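Putative phosphosugar isomerases (PDB 3FKJ) probably binds phosphorylated sugars or related carbohydrate derivatives through its SIS fold and may act as an isomerase. Local coordinates at residues A[58-61]-A[62-66]; A[230-233]-A[234-238]; A[277-280]-A[281-284]. One frame throughout, in Å; residues are numbered along the deposited sequence.

Contact 1. Residues A[58-61]-A[62-66]; sequences GKYF and LDCEA
Residues Gly-58 to Phe-61 pass their carbonyls on to residues Leu-62 to Glu-65 in four consecutive i to i+4 bonds, the pattern of the last turns of an alpha-helix. The bond from Asp-63 N to Lys-59 O (2.9 Å) is nearly straight at 168°. The last of the four, Glu-65 N to Phe-61 O at 2.8 Å, is bent to 135°, just before Ala-66 leaves helical backbone angles.

Three side-chain pairs repeat the same i to i+4 spacing. Lys-59 bends at its second and fourth torsions and brings NZ to within 2.6 Å of Asp-63 OD2, a salt bridge made on the syn lone pair of that oxygen. Cys-64 lays its sulfur over one face of the Tyr-60 ring, 3.7 Å from SG to the ring centroid, displaced toward CZ and CE1. The ring reaches it because CG is trans to the backbone N (chi1 -180°), while Tyr-60 OH continues past the sulfur to Glu-310. Glu-65 sets CG over a face of the Phe-61 ring, 4.1 Å from the centroid, as a CH-pi contact.

Tyr-311 and Tyr-173 pack edge-to-face with Phe-61, and helix 155-170 covers Phe-61 and Leu-62, fixing helix 56-65 against helix 155-170 and the loops of Tyr-173 and Tyr-311. The Glu-65 carboxylate is shared between Tyr-311 and Lys-85 of the second subunit. With one oxygen on each, the group is likely to be held as a carboxylate, its position coupled both to the ring beneath CG and to the dimer interface.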
loop_
_atom_site.group_PDB
_atom_site.type_symbol
_atom_site.label_atom_id
_atom_site.label_comp_id
_atom_site.label_asym_id
_atom_site.label_seq_id
_atom_site.Cartn_x
_atom_site.Cartn_y
_atom_site.Cartn_z
ATOM N N GLY A 58 -11.264 -3.537 7.667
ATOM C CA GLY A 58 -11.564 -4.905 7.329
ATOM C C GLY A 58 -10.389 -5.677 6.749
ATOM O O GLY A 58 -10.179 -6.864 7.097
ATOM N N LYS A 59 -9.642 -5.035 5.855
ATOM C CA LYS A 59 -8.449 -5.654 5.276
ATOM C C LYS A 59 -7.509 -6.094 6.397
ATOM O O LYS A 59 -7.103 -7.271 6.466
ATOM C CB LYS A 59 -7.740 -4.690 4.296
ATOM C CG LYS A 59 -6.484 -5.272 3.591
ATOM C CD LYS A 59 -5.309 -4.327 3.596
ATOM C CE LYS A 59 -4.139 -4.788 2.705
ATOM N NZ LYS A 59 -3.610 -6.179 2.914
ATOM N N TYR A 60 -7.205 -5.170 7.304
ATOM C CA TYR A 60 -6.282 -5.441 8.409
ATOM C C TYR A 60 -6.788 -6.573 9.328
ATOM O O TYR A 60 -6.018 -7.473 9.714
ATOM C CB TYR A 60 -5.952 -4.131 9.186
ATOM C CG TYR A 60 -4.990 -4.327 10.344
ATOM C CD1 TYR A 60 -3.645 -4.598 10.113
ATOM C CD2 TYR A 60 -5.421 -4.290 11.659
ATOM C CE1 TYR A 60 -2.756 -4.819 11.147
ATOM C CE2 TYR A 60 -4.509 -4.529 12.734
ATOM C CZ TYR A 60 -3.186 -4.757 12.457
ATOM O OH TYR A 60 -2.281 -4.977 13.479
ATOM N N PHE A 61 -8.074 -6.545 9.661
ATOM C CA PHE A 61 -8.676 -7.596 10.481
ATOM C C PHE A 61 -8.505 -8.990 9.864
ATOM O O PHE A 61 -8.099 -9.963 10.537
ATOM C CB PHE A 61 -10.174 -7.289 10.718
ATOM C CG PHE A 61 -10.909 -8.340 11.510
ATOM C CD1 PHE A 61 -10.846 -8.357 12.892
ATOM C CD2 PHE A 61 -11.691 -9.291 10.868
ATOM C CE1 PHE A 61 -11.533 -9.319 13.635
ATOM C CE2 PHE A 61 -12.405 -10.264 11.597
ATOM C CZ PHE A 61 -12.322 -10.278 12.987
ATOM N N LEU A 62 -8.786 -9.091 8.573
ATOM C CA LEU A 62 -8.694 -10.375 7.897
ATOM C C LEU A 62 -7.253 -10.789 7.755
ATOM O O LEU A 62 -6.936 -11.939 7.958
ATOM C CB LEU A 62 -9.398 -10.345 6.536
ATOM C CG LEU A 62 -10.919 -10.108 6.573
ATOM C CD1 LEU A 62 -11.437 -9.846 5.102
ATOM C CD2 LEU A 62 -11.653 -11.309 7.209
ATOM N N ASP A 63 -6.370 -9.873 7.396
ATOM C CA ASP A 63 -4.954 -10.211 7.283
ATOM C C ASP A 63 -4.425 -10.764 8.602
ATOM O O ASP A 63 -3.601 -11.654 8.604
ATOM C CB ASP A 63 -4.112 -8.994 6.890
ATOM C CG ASP A 63 -4.312 -8.594 5.458
ATOM O OD1 ASP A 63 -4.907 -9.356 4.660
ATOM O OD2 ASP A 63 -3.839 -7.507 5.121
ATOM N N CYS A 64 -4.907 -10.221 9.712
ATOM C CA CYS A 64 -4.529 -10.707 11.026
ATOM C C CYS A 64 -5.196 -12.012 11.432
ATOM O O CYS A 64 -4.558 -12.855 12.017
ATOM C CB CYS A 64 -4.863 -9.661 12.068
ATOM S SG CYS A 64 -3.807 -8.206 12.006
ATOM N N GLU A 65 -6.485 -12.148 11.143
ATOM C CA GLU A 65 -7.336 -13.153 11.768
ATOM C C GLU A 65 -7.744 -14.338 10.876
ATOM O O GLU A 65 -7.863 -15.432 11.388
ATOM C CB GLU A 65 -8.600 -12.497 12.310
ATOM C CG GLU A 65 -8.397 -11.508 13.453
ATOM C CD GLU A 65 -7.873 -12.146 14.739
ATOM O OE1 GLU A 65 -8.089 -13.351 15.047
ATOM O OE2 GLU A 65 -7.230 -11.414 15.460
ATOM N N ALA A 66 -7.934 -14.127 9.570
ATOM C CA ALA A 66 -8.317 -15.187 8.616
ATOM C C ALA A 66 -7.133 -16.034 8.159
ATOM O O ALA A 66 -6.188 -15.501 7.616
ATOM C CB ALA A 66 -8.986 -14.574 7.381
#

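Contact 2. Residues A[230-233]-A[234-238]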
loop_
_atom_site.group_PDB
_atom_site.type_symbol
_atom_site.label_atom_id
_atom_site.label_comp_id
_atom_site.label_asym_id
_atom_site.label_seq_id
_atom_site.Cartn_x
_atom_site.Cartn_y
_atom_site.Cartn_z
ATOM N N SER A 230 -3.561 11.797 4.415
ATOM C CA SER A 230 -2.581 12.320 3.473
ATOM C C SER A 230 -3.159 12.678 2.112
ATOM O O SER A 230 -3.000 13.807 1.646
ATOM C CB SER A 230 -1.458 11.310 3.315
ATOM O OG SER A 230 -0.424 11.839 2.533
ATOM N N ILE A 231 -3.836 11.709 1.492
ATOM C CA ILE A 231 -4.309 11.848 0.107
ATOM C C ILE A 231 -5.680 12.548 0.014
ATOM O O ILE A 231 -5.885 13.361 -0.876
ATOM C CB ILE A 231 -4.254 10.485 -0.702
ATOM C CG1 ILE A 231 -5.097 9.374 -0.061
ATOM C CG2 ILE A 231 -2.763 10.016 -0.898
ATOM C CD1 ILE A 231 -5.892 8.537 -1.115
ATOM N N CYS A 232 -6.575 12.302 0.974
ATOM C CA CYS A 232 -7.935 12.825 0.906
ATOM C C CYS A 232 -8.168 14.128 1.629
ATOM O O CYS A 232 -9.190 14.734 1.396
ATOM C CB CYS A 232 -8.941 11.799 1.457
ATOM S SG CYS A 232 -8.979 10.314 0.463
ATOM N N ILE A 233 -7.278 14.518 2.536
ATOM C CA ILE A 233 -7.446 15.756 3.312
ATOM C C ILE A 233 -6.318 16.750 3.008
ATOM O O ILE A 233 -6.591 17.876 2.648
ATOM C CB ILE A 233 -7.506 15.519 4.865
ATOM C CG1 ILE A 233 -8.692 14.614 5.241
ATOM C CG2 ILE A 233 -7.529 16.878 5.671
ATOM C CD1 ILE A 233 -10.103 15.209 5.020
ATOM N N LEU A 234 -5.067 16.339 3.135
ATOM C CA LEU A 234 -3.955 17.286 3.066
ATOM C C LEU A 234 -3.745 17.683 1.626
ATOM O O LEU A 234 -3.834 18.866 1.319
ATOM C CB LEU A 234 -2.700 16.740 3.737
ATOM C CG LEU A 234 -2.746 16.683 5.283
ATOM C CD1 LEU A 234 -1.495 16.030 5.871
ATOM C CD2 LEU A 234 -2.899 18.068 5.923
ATOM N N LEU A 235 -3.560 16.696 0.723
ATOM C CA LEU A 235 -3.487 16.962 -0.718
ATOM C C LEU A 235 -4.864 17.440 -1.274
ATOM O O LEU A 235 -4.999 18.534 -1.835
ATOM C CB LEU A 235 -2.988 15.701 -1.455
ATOM C CG LEU A 235 -1.545 15.258 -1.177
ATOM C CD1 LEU A 235 -1.308 13.855 -1.702
ATOM C CD2 LEU A 235 -0.523 16.222 -1.789
ATOM N N GLU A 236 -5.899 16.638 -1.091
ATOM C CA GLU A 236 -7.177 16.923 -1.745
ATOM C C GLU A 236 -7.863 18.198 -1.260
ATOM O O GLU A 236 -8.382 18.980 -2.076
ATOM C CB GLU A 236 -8.151 15.749 -1.577
ATOM C CG GLU A 236 -9.452 15.878 -2.383
ATOM C CD GLU A 236 -10.405 14.757 -2.096
ATOM O OE1 GLU A 236 -9.911 13.633 -1.829
ATOM O OE2 GLU A 236 -11.649 14.992 -2.111
HETATM N N MSE A 237 -7.900 18.378 0.054
HETATM C CA MSE A 237 -8.855 19.317 0.667
HETATM C C MSE A 237 -8.175 20.496 1.321
HETATM O O MSE A 237 -8.849 21.381 1.861
HETATM C CB MSE A 237 -9.734 18.590 1.665
HETATM C CG MSE A 237 -10.538 17.414 1.054
HETATM SE SE MSE A 237 -12.206 16.987 2.039
HETATM C CE MSE A 237 -12.304 15.152 1.610
ATOM N N GLN A 238 -6.843 20.509 1.254
ATOM C CA GLN A 238 -6.054 21.606 1.793
ATOM C C GLN A 238 -4.951 22.090 0.900
ATOM O O GLN A 238 -4.354 23.104 1.194
ATOM C CB GLN A 238 -5.457 21.240 3.170
ATOM C CG GLN A 238 -6.446 21.132 4.296
ATOM C CD GLN A 238 -7.122 22.445 4.607
ATOM O OE1 GLN A 238 -6.538 23.306 5.230
ATOM N NE2 GLN A 238 -8.366 22.576 4.207
#
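Met-237 N donates to Ile-233 O at 2.9 Å, the shortest hydrogen bond between residues 230-233 and 234-238, yet an imperfect one: the donor stands 52° out of the carbonyl plane. Just before it the helix is wound wider. Leu-235 N reaches back five residues to Ser-230 O (3.1 Å, 172°), and Glu-236 N makes a weak bond to Ile-231 O, so this is a pi-type turn within helix 223-238.

The side-chain pairs keep the i to i+4 spacing although the backbone bonds widen. Met-237, present as selenomethionine, runs extended beyond CG and passes alongside Cys-232 O, with CG 3.0 Å and CE 3.1 Å from that oxygen; its SE lies 4.1 Å from Ile-233 CD1. Ile-231 CG2 meets Leu-235 CD1 at 4.2 Å. The extended Glu-236 brings OE1 to 3.5 Å from Cys-232 CA, while its OE2 is paired with Arg-339.

Leu-234 faces strands 213-218 and 241-246 in the beta-alpha-beta unit, whereas Ile-231 and Leu-235 pack on Pro-254 and Tyr-215 of the second subunit. The i to i+5 bond satisfies the Leu-235 amide, the weak one to Ile-231 O probably helps that of Glu-236, and Arg-339 probably stabilises the negative charge of the buried Glu-236.

Contact 3. Residues A[277-280]-A[281-284]; sequences DDRA and IRFI
Arg-282 folds back over the preceding turn of helix 274-286, the helix that crosses between strands 263-268 and 290-295 in a beta-alpha-beta unit. Its CB starts beside Asp-278 O, and CG comes closer, 3.3 Å from that oxygen. CD and NE stay farther from Asp-278 O than CG does, and a bend at the third torsion (chi3 -61°) turns the guanidinium back across the backbone. One face of the group then covers Asp-278 O and Arg-279 CA, each 3.5 Å from its plane and offset toward the rim. At the tip, NH1 lies 3.9 Å from Asp-278 CB, and NH2 lies 3.6 Å from Arg-279 CA. These are contacts of a flat face with carbonyl and aliphatic atoms; Asp-278 OD2 stays 5.5 Å from Arg-282 NH1, so the opposite charges do not pair.

Arg-279 takes another direction. Its chain, extended from CG to NE, carries the guanidinium to Glu-104 and the C-terminal carboxylate of Tyr-347, both of the second subunit; on the way it crosses Arg-282 at about a right angle, and Phe-251 adds a cation-pi contact. The pull of those carboxylates probably offsets the like charge of Arg-282.

Asp-278 and Ile-281 lie alongside each other, pointing the same way, with OD1 3.6 Å from Ile-281 CD1; that OD1 is bonded to Gln-268. Ile-281 and Ile-284 pack on both neighbouring strands, and Phe-283 meets Tyr-341 of the second subunit edge-to-face. Ile-284 N bonds to Ala-280 O at 2.8 Å and 173°, and Ile-284 CG1 rests 3.1 Å from that same oxygen.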
loop_
_atom_site.group_PDB
_atom_site.type_symbol
_atom_site.label_atom_id
_atom_site.label_comp_id
_atom_site.label_asym_id
_atom_site.label_seq_id
_atom_site.Cartn_x
_atom_site.Cartn_y
_atom_site.Cartn_z
ATOM N N ASP A 277 5.235 2.506 16.599
ATOM C CA ASP A 277 4.880 3.913 16.746
ATOM C C ASP A 277 5.756 4.606 17.806
ATOM O O ASP A 277 6.246 5.724 17.593
ATOM C CB ASP A 277 3.368 4.052 17.080
ATOM C CG ASP A 277 2.454 3.500 15.988
ATOM O OD1 ASP A 277 2.933 3.218 14.851
ATOM O OD2 ASP A 277 1.256 3.360 16.289
ATOM N N ASP A 278 5.965 3.943 18.945
ATOM C CA ASP A 278 6.804 4.490 20.024
ATOM C C ASP A 278 8.258 4.676 19.590
ATOM O O ASP A 278 8.930 5.636 20.003
ATOM C CB ASP A 278 6.754 3.594 21.265
ATOM C CG ASP A 278 5.499 3.809 22.107
ATOM O OD1 ASP A 278 4.959 4.928 22.113
ATOM O OD2 ASP A 278 5.069 2.856 22.795
ATOM N N ARG A 279 8.739 3.752 18.767
ATOM C CA ARG A 279 10.076 3.879 18.175
ATOM C C ARG A 279 10.238 5.168 17.335
ATOM O O ARG A 279 11.266 5.868 17.423
ATOM C CB ARG A 279 10.403 2.641 17.337
ATOM C CG ARG A 279 11.846 2.552 16.956
ATOM C CD ARG A 279 12.041 1.568 15.875
ATOM N NE ARG A 279 13.435 1.508 15.474
ATOM C CZ ARG A 279 13.899 0.748 14.484
ATOM N NH1 ARG A 279 13.109 -0.053 13.812
ATOM N NH2 ARG A 279 15.186 0.761 14.190
ATOM N N ALA A 280 9.208 5.464 16.543
ATOM C CA ALA A 280 9.165 6.663 15.719
ATOM C C ALA A 280 9.090 7.933 16.575
ATOM O O ALA A 280 9.756 8.916 16.274
ATOM C CB ALA A 280 7.984 6.603 14.733
ATOM N N ILE A 281 8.279 7.902 17.628
ATOM C CA ILE A 281 8.074 9.046 18.503
ATOM C C ILE A 281 9.399 9.453 19.154
ATOM O O ILE A 281 9.772 10.605 19.098
ATOM C CB ILE A 281 7.019 8.742 19.601
ATOM C CG1 ILE A 281 5.639 8.513 18.978
ATOM C CG2 ILE A 281 6.922 9.870 20.638
ATOM C CD1 ILE A 281 4.690 7.783 19.950
ATOM N N ARG A 282 10.112 8.494 19.731
ATOM C CA ARG A 282 11.395 8.753 20.352
ATOM C C ARG A 282 12.358 9.427 19.396
ATOM O O ARG A 282 13.033 10.387 19.768
ATOM C CB ARG A 282 12.018 7.462 20.890
ATOM C CG ARG A 282 11.202 6.815 22.006
ATOM C CD ARG A 282 11.985 5.722 22.728
ATOM N NE ARG A 282 12.381 4.627 21.826
ATOM C CZ ARG A 282 11.680 3.513 21.605
ATOM N NH1 ARG A 282 10.522 3.294 22.224
ATOM N NH2 ARG A 282 12.152 2.597 20.764
ATOM N N PHE A 283 12.422 8.922 18.168
ATOM C CA PHE A 283 13.331 9.463 17.173
ATOM C C PHE A 283 12.901 10.871 16.710
ATOM O O PHE A 283 13.726 11.796 16.682
ATOM C CB PHE A 283 13.430 8.535 15.954
ATOM C CG PHE A 283 14.381 9.046 14.903
ATOM C CD1 PHE A 283 15.701 8.613 14.875
ATOM C CD2 PHE A 283 13.973 9.991 13.970
ATOM C CE1 PHE A 283 16.582 9.096 13.929
ATOM C CE2 PHE A 283 14.862 10.476 13.028
ATOM C CZ PHE A 283 16.139 10.009 12.984
ATOM N N ILE A 284 11.636 11.021 16.322
ATOM C CA ILE A 284 11.107 12.336 15.896
ATOM C C ILE A 284 11.337 13.415 16.985
ATOM O O ILE A 284 11.653 14.559 16.673
ATOM C CB ILE A 284 9.604 12.287 15.544
ATOM C CG1 ILE A 284 9.304 11.284 14.403
ATOM C CG2 ILE A 284 9.103 13.667 15.139
ATOM C CD1 ILE A 284 7.855 10.900 14.343
#

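The three contacts follow one another along the chain, each confined to one helix, and none touches another. Contact 1 lies in helix 56-65, between strands 42-47 and 70-75 of the five-stranded parallel sheet. Contacts 2 and 3 belong to helices 223-238 and 274-286, both crossovers of the four-stranded parallel sheet, with centres about 24 Å apart. The centre of contact 1 lies about 26 Å from that of contact 2, on the opposite side of the chain's centre, and about 25 Å from that of contact 3, although nearest atoms there come to about 9 Å. All three touch the second subunit, so helices of both sheets contribute to the dimer as well as to their own layers.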